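Local structure of IPT/TIG domain-containing protein BACOVA_02650 (Bacteroides ovatus, 5E7H) at residues A[11-16]-A[56-61]; A[83-88]-A[254-259]. The protein binds polysaccharide at the cell surface and probably captures xyloglucan before its transport into the periplasm for degradation. All coordinates share one frame; numbering follows the deposited sequence.

Contact 1 (A[11-16]-A[56-61]); sequences TMPVVG and FVLPQA
V15 sits in the bend made by L58 to A61, its two methyl groups facing different parts of it. CG1, anti to the backbone N (chi1 178°), lies against main chain: it is 3.7 Å from L58 O and also close to the CA of Q60. CG2, on the branch beside its own backbone N, turns to A61 instead, where it meets the methyl CB at 3.7 Å and lies near A61 N. L58 approaches from the other segment with CG anti to its N, and its CD2 methyl rests 3.4 Å from P13 O. The same methyl touches CG of the P13 ring at 4.2 Å, the two side chains crossing at about a right angle, while V15 CG2 lies at a similar distance from it. An alanine in place of V15 would remove CG1 and CG2 and would probably leave a gap beside A61 CB, L58 O and Q60 CA.

G16 N donates to L58 O over 2.9 Å, the donor in the carbonyl plane of L58 and the N-H...O angle 151°. Just beyond it, V57 lays CG1 3.6 Å from the carbonyl carbon of G16. The backbone of G16 has a positive phi of 97°, a shape in which a side chain would press on the carbonyl O of V15. On the inner side, L58 and P13 both pack on V19 of strand 18-24. The loop after strand 4-8 lies against the residues following strand 53-57 in the IPT/TIG domain. The chemistry is thus mainly that of aliphatic groups laid against one another and against backbone, with a single hydrogen bond between the two segments, G16 to L58, beside the backbone pairing of L58 with S17.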
loop_
_atom_site.group_PDB
_atom_site.type_symbol
_atom_site.label_atom_id
_atom_site.label_comp_id
_atom_site.label_asym_id
_atom_site.label_seq_id
_atom_site.Cartn_x
_atom_site.Cartn_y
_atom_site.Cartn_z
ATOM N N THR A 11 -0.947 -2.994 5.943
ATOM C CA THR A 11 -2.134 -2.532 6.674
ATOM C C THR A 11 -3.416 -2.733 5.861
ATOM O O THR A 11 -4.504 -2.603 6.397
ATOM C CB THR A 11 -2.019 -1.046 7.063
ATOM O OG1 THR A 11 -1.928 -0.247 5.886
ATOM C CG2 THR A 11 -0.800 -0.784 7.944
ATOM N N MET A 12 -3.313 -3.045 4.568
ATOM C CA MET A 12 -4.516 -3.216 3.750
ATOM C C MET A 12 -4.245 -4.233 2.652
ATOM O O MET A 12 -4.334 -3.929 1.462
ATOM C CB MET A 12 -4.989 -1.881 3.174
ATOM C CG MET A 12 -6.435 -1.947 2.679
ATOM S SD MET A 12 -7.151 -0.321 2.319
ATOM C CE MET A 12 -7.506 0.210 3.970
ATOM N N PRO A 13 -3.930 -5.459 3.065
ATOM C CA PRO A 13 -3.676 -6.511 2.074
ATOM C C PRO A 13 -4.912 -6.793 1.255
ATOM O O PRO A 13 -6.031 -6.800 1.763
ATOM C CB PRO A 13 -3.269 -7.711 2.924
ATOM C CG PRO A 13 -3.812 -7.444 4.282
ATOM C CD PRO A 13 -3.819 -5.951 4.445
ATOM N N VAL A 14 -4.695 -7.048 -0.033
ATOM C CA VAL A 14 -5.784 -7.420 -0.930
ATOM C C VAL A 14 -6.444 -8.728 -0.493
ATOM O O VAL A 14 -5.771 -9.696 -0.087
ATOM C CB VAL A 14 -5.242 -7.529 -2.387
ATOM C CG1 VAL A 14 -6.317 -8.047 -3.354
ATOM C CG2 VAL A 14 -4.725 -6.183 -2.850
ATOM N N VAL A 15 -7.775 -8.789 -0.570
ATOM C CA VAL A 15 -8.478 -10.016 -0.264
ATOM C C VAL A 15 -8.025 -11.136 -1.220
ATOM O O VAL A 15 -8.002 -10.954 -2.440
ATOM C CB VAL A 15 -10.003 -9.848 -0.364
ATOM C CG1 VAL A 15 -10.716 -11.119 -0.087
ATOM C CG2 VAL A 15 -10.471 -8.750 0.610
ATOM N N GLY A 16 -7.631 -12.269 -0.661
ATOM C CA GLY A 16 -7.137 -13.373 -1.464
ATOM C C GLY A 16 -5.630 -13.420 -1.550
ATOM O O GLY A 16 -5.080 -14.316 -2.186
ATOM N N PHE A 56 -1.075 -16.330 6.354
ATOM C CA PHE A 56 -2.384 -16.846 5.983
ATOM C C PHE A 56 -2.921 -15.987 4.866
ATOM O O PHE A 56 -2.514 -14.831 4.710
ATOM C CB PHE A 56 -3.350 -16.819 7.162
ATOM C CG PHE A 56 -3.485 -15.461 7.779
ATOM C CD1 PHE A 56 -4.405 -14.549 7.298
ATOM C CD2 PHE A 56 -2.675 -15.104 8.851
ATOM C CE1 PHE A 56 -4.506 -13.284 7.868
ATOM C CE2 PHE A 56 -2.773 -13.844 9.417
ATOM C CZ PHE A 56 -3.686 -12.948 8.930
ATOM N N VAL A 57 -3.855 -16.545 4.109
ATOM C CA VAL A 57 -4.551 -15.803 3.086
ATOM C C VAL A 57 -5.725 -15.038 3.702
ATOM O O VAL A 57 -6.479 -15.630 4.487
ATOM C CB VAL A 57 -5.048 -16.765 2.013
ATOM C CG1 VAL A 57 -5.873 -16.031 0.982
ATOM C CG2 VAL A 57 -3.863 -17.468 1.345
ATOM N N LEU A 58 -5.873 -13.753 3.367
ATOM C CA LEU A 58 -6.985 -12.944 3.871
ATOM C C LEU A 58 -8.279 -13.400 3.154
ATOM O O LEU A 58 -8.391 -13.220 1.943
ATOM C CB LEU A 58 -6.724 -11.450 3.658
ATOM C CG LEU A 58 -7.786 -10.526 4.264
ATOM C CD1 LEU A 58 -7.740 -10.558 5.774
ATOM C CD2 LEU A 58 -7.602 -9.116 3.755
ATOM N N PRO A 59 -9.246 -13.982 3.881
ATOM C CA PRO A 59 -10.391 -14.576 3.180
ATOM C C PRO A 59 -11.498 -13.595 2.780
ATOM O O PRO A 59 -12.305 -13.908 1.896
ATOM C CB PRO A 59 -10.917 -15.589 4.184
ATOM C CG PRO A 59 -10.550 -15.053 5.508
ATOM C CD PRO A 59 -9.244 -14.329 5.315
ATOM N N GLN A 60 -11.532 -12.432 3.417
ATOM C CA GLN A 60 -12.561 -11.430 3.165
ATOM C C GLN A 60 -12.056 -10.109 3.736
ATOM O O GLN A 60 -11.137 -10.115 4.552
ATOM C CB GLN A 60 -13.889 -11.809 3.809
ATOM C CG GLN A 60 -13.796 -11.921 5.327
ATOM C CD GLN A 60 -15.026 -12.518 5.983
ATOM O OE1 GLN A 60 -15.064 -13.709 6.286
ATOM N NE2 GLN A 60 -16.023 -11.682 6.239
ATOM N N ALA A 61 -12.634 -8.996 3.291
ATOM C CA ALA A 61 -12.252 -7.672 3.799
ATOM C C ALA A 61 -12.976 -7.358 5.100
ATOM O O ALA A 61 -14.190 -7.496 5.180
ATOM C CB ALA A 61 -12.559 -6.608 2.785
#

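Contact 2 (A[83-88]-A[254-259])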
loop_
_atom_site.group_PDB
_atom_site.type_symbol
_atom_site.label_atom_id
_atom_site.label_comp_id
_atom_site.label_asym_id
_atom_site.label_seq_id
_atom_site.Cartn_x
_atom_site.Cartn_y
_atom_site.Cartn_z
ATOM N N PHE A 83 -5.087 -2.012 11.363
ATOM C CA PHE A 83 -5.325 -2.886 10.209
ATOM C C PHE A 83 -6.600 -2.473 9.468
ATOM O O PHE A 83 -7.623 -2.201 10.094
ATOM C CB PHE A 83 -5.427 -4.350 10.682
ATOM C CG PHE A 83 -5.349 -5.356 9.557
ATOM C CD1 PHE A 83 -4.176 -5.519 8.846
ATOM C CD2 PHE A 83 -6.453 -6.130 9.235
ATOM C CE1 PHE A 83 -4.109 -6.438 7.795
ATOM C CE2 PHE A 83 -6.393 -7.060 8.203
ATOM C CZ PHE A 83 -5.224 -7.203 7.488
ATOM N N TYR A 84 -6.510 -2.395 8.135
ATOM C CA TYR A 84 -7.592 -1.928 7.256
ATOM C C TYR A 84 -8.067 -0.534 7.689
ATOM O O TYR A 84 -9.228 -0.321 8.066
ATOM C CB TYR A 84 -8.748 -2.948 7.162
ATOM C CG TYR A 84 -8.682 -3.737 5.854
ATOM C CD1 TYR A 84 -9.615 -3.524 4.843
ATOM C CD2 TYR A 84 -7.655 -4.645 5.607
ATOM C CE1 TYR A 84 -9.537 -4.219 3.641
ATOM C CE2 TYR A 84 -7.589 -5.350 4.420
ATOM C CZ TYR A 84 -8.525 -5.121 3.445
ATOM O OH TYR A 84 -8.446 -5.794 2.235
ATOM N N PRO A 85 -7.134 0.433 7.633
ATOM C CA PRO A 85 -7.459 1.821 7.985
ATOM C C PRO A 85 -8.258 2.478 6.866
ATOM O O PRO A 85 -7.766 3.336 6.127
ATOM C CB PRO A 85 -6.085 2.463 8.159
ATOM C CG PRO A 85 -5.235 1.759 7.207
ATOM C CD PRO A 85 -5.711 0.302 7.279
ATOM N N LEU A 86 -9.506 2.049 6.735
ATOM C CA LEU A 86 -10.364 2.487 5.634
ATOM C C LEU A 86 -10.513 4.010 5.586
ATOM O O LEU A 86 -10.596 4.591 4.498
ATOM C CB LEU A 86 -11.733 1.809 5.752
ATOM C CG LEU A 86 -11.633 0.304 5.502
ATOM C CD1 LEU A 86 -12.860 -0.365 6.134
ATOM C CD2 LEU A 86 -11.518 -0.026 4.016
ATOM N N GLU A 87 -10.467 4.644 6.758
ATOM C CA GLU A 87 -10.709 6.066 6.881
ATOM C C GLU A 87 -9.516 6.906 6.425
ATOM O O GLU A 87 -9.625 8.123 6.288
ATOM C CB GLU A 87 -11.044 6.397 8.346
ATOM C CG GLU A 87 -12.103 5.459 9.019
ATOM C CD GLU A 87 -11.517 4.219 9.704
ATOM O OE1 GLU A 87 -10.376 3.825 9.408
ATOM O OE2 GLU A 87 -12.218 3.624 10.556
ATOM N N ASN A 88 -8.373 6.259 6.235
ATOM C CA ASN A 88 -7.136 6.895 5.804
ATOM C C ASN A 88 -6.900 6.800 4.293
ATOM O O ASN A 88 -5.944 7.380 3.779
ATOM C CB ASN A 88 -5.929 6.246 6.517
ATOM C CG ASN A 88 -5.904 6.508 7.999
ATOM O OD1 ASN A 88 -6.543 5.788 8.762
ATOM N ND2 ASN A 88 -5.162 7.527 8.425
ATOM N N ASN A 254 -5.420 1.752 -3.344
ATOM C CA ASN A 254 -5.590 2.100 -1.922
ATOM C C ASN A 254 -4.481 2.993 -1.389
ATOM O O ASN A 254 -3.876 2.748 -0.343
ATOM C CB ASN A 254 -5.724 0.839 -1.075
ATOM C CG ASN A 254 -7.083 0.226 -1.219
ATOM O OD1 ASN A 254 -8.091 0.937 -1.313
ATOM N ND2 ASN A 254 -7.134 -1.091 -1.244
ATOM N N PHE A 255 -4.235 4.078 -2.103
ATOM C CA PHE A 255 -3.371 5.111 -1.571
ATOM C C PHE A 255 -3.982 5.627 -0.278
ATOM O O PHE A 255 -5.194 5.863 -0.210
ATOM C CB PHE A 255 -3.196 6.272 -2.567
ATOM C CG PHE A 255 -2.466 5.892 -3.830
ATOM C CD1 PHE A 255 -1.087 6.036 -3.918
ATOM C CD2 PHE A 255 -3.163 5.393 -4.934
ATOM C CE1 PHE A 255 -0.408 5.675 -5.082
ATOM C CE2 PHE A 255 -2.484 5.022 -6.096
ATOM C CZ PHE A 255 -1.110 5.166 -6.158
ATOM N N ARG A 256 -3.135 5.822 0.738
ATOM C CA ARG A 256 -3.593 6.172 2.075
ATOM C C ARG A 256 -2.492 6.925 2.798
ATOM O O ARG A 256 -1.301 6.683 2.580
ATOM C CB ARG A 256 -4.015 4.898 2.839
ATOM C CG ARG A 256 -2.944 3.812 2.914
ATOM C CD ARG A 256 -3.580 2.442 3.195
ATOM N NE ARG A 256 -2.605 1.351 3.291
ATOM C CZ ARG A 256 -2.310 0.481 2.335
ATOM N NH1 ARG A 256 -2.838 0.553 1.127
ATOM N NH2 ARG A 256 -1.446 -0.494 2.612
ATOM N N ILE A 257 -2.898 7.852 3.653
ATOM C CA ILE A 257 -1.975 8.621 4.475
ATOM C C ILE A 257 -2.199 8.206 5.905
ATOM O O ILE A 257 -3.315 8.311 6.413
ATOM C CB ILE A 257 -2.173 10.152 4.324
ATOM C CG1 ILE A 257 -1.863 10.574 2.890
ATOM C CG2 ILE A 257 -1.297 10.895 5.317
ATOM C CD1 ILE A 257 -2.191 12.022 2.577
ATOM N N VAL A 258 -1.142 7.704 6.549
ATOM C CA VAL A 258 -1.233 7.194 7.916
ATOM C C VAL A 258 -0.118 7.744 8.782
ATOM O O VAL A 258 0.860 8.287 8.271
ATOM C CB VAL A 258 -1.182 5.645 7.944
ATOM C CG1 VAL A 258 -2.332 5.045 7.163
ATOM C CG2 VAL A 258 0.122 5.133 7.377
ATOM N N ARG A 259 -0.256 7.599 10.099
ATOM C CA ARG A 259 0.808 8.013 11.006
ATOM C C ARG A 259 1.986 7.052 10.916
ATOM O O ARG A 259 1.810 5.842 10.757
ATOM C CB ARG A 259 0.300 8.064 12.439
ATOM C CG ARG A 259 -0.692 9.159 12.677
ATOM C CD ARG A 259 -1.315 9.026 14.049
ATOM N NE ARG A 259 -2.034 10.236 14.430
ATOM C CZ ARG A 259 -3.238 10.581 13.977
ATOM N NH1 ARG A 259 -3.908 9.813 13.116
ATOM N NH2 ARG A 259 -3.788 11.700 14.408
#
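The segment leading into strand 89-91 is joined here to the last strand of the chain, in the xyloglucan-binding domain: a short 3-10 turn, 86-88, meets strand 254-259 through N88, which grips I257 by both backbone and side chain. I257 N donates to N88 O at 3.1 Å, and N88 ND2 returns a bond to I257 O at 2.8 Å. The second bond lies in the carbonyl plane of I257, though that oxygen stands 16° out of the amide plane of N88. The first torsion of N88 (chi1 -67°) puts CG beside the backbone N, near I257 O and 3.9 Å from V258 CG1. N88 CB lies 3.8 Å from the same V258 CG1, the two side chains crossing at about a right angle. N88 O receives a CA-H...O contact from R256 CA as well, at 3.1 Å. P85, centre of an inverse gamma turn, adds its CG to V258 CG1 at 4.4 Å.

R256 NH1 holds N254 O at 2.8 Å, while its NH2 forms a salt bridge with E165 of strand 160-168. That strand is paired with 246-259, and its K161 and Q163 pack on V258; strand 89-91, which follows N88 directly, runs antiparallel to the same long strand.

In the fold
This chain is the C-terminal portion of a longer surface lipoprotein, with an IPT/TIG domain followed by the xyloglucan-binding domain. Contact 1 comes first and lies in the former; contact 2 lies in the latter, bringing together residues more than 160 positions apart. Their centres are about 15 Å apart, yet their segments touch: Y84 OH and P13 O are probably hydrogen-bonded, as are Y84 N and T11 O, and the F83 ring packs on P13. R256 NE is hydrogen-bonded to T11 OG1. Loop 11-16 thus meets segment 56-61 on its own domain's side and segment 83-88 as well. The contacts flank the junction between the domains, and these bonds would probably limit their relative movement.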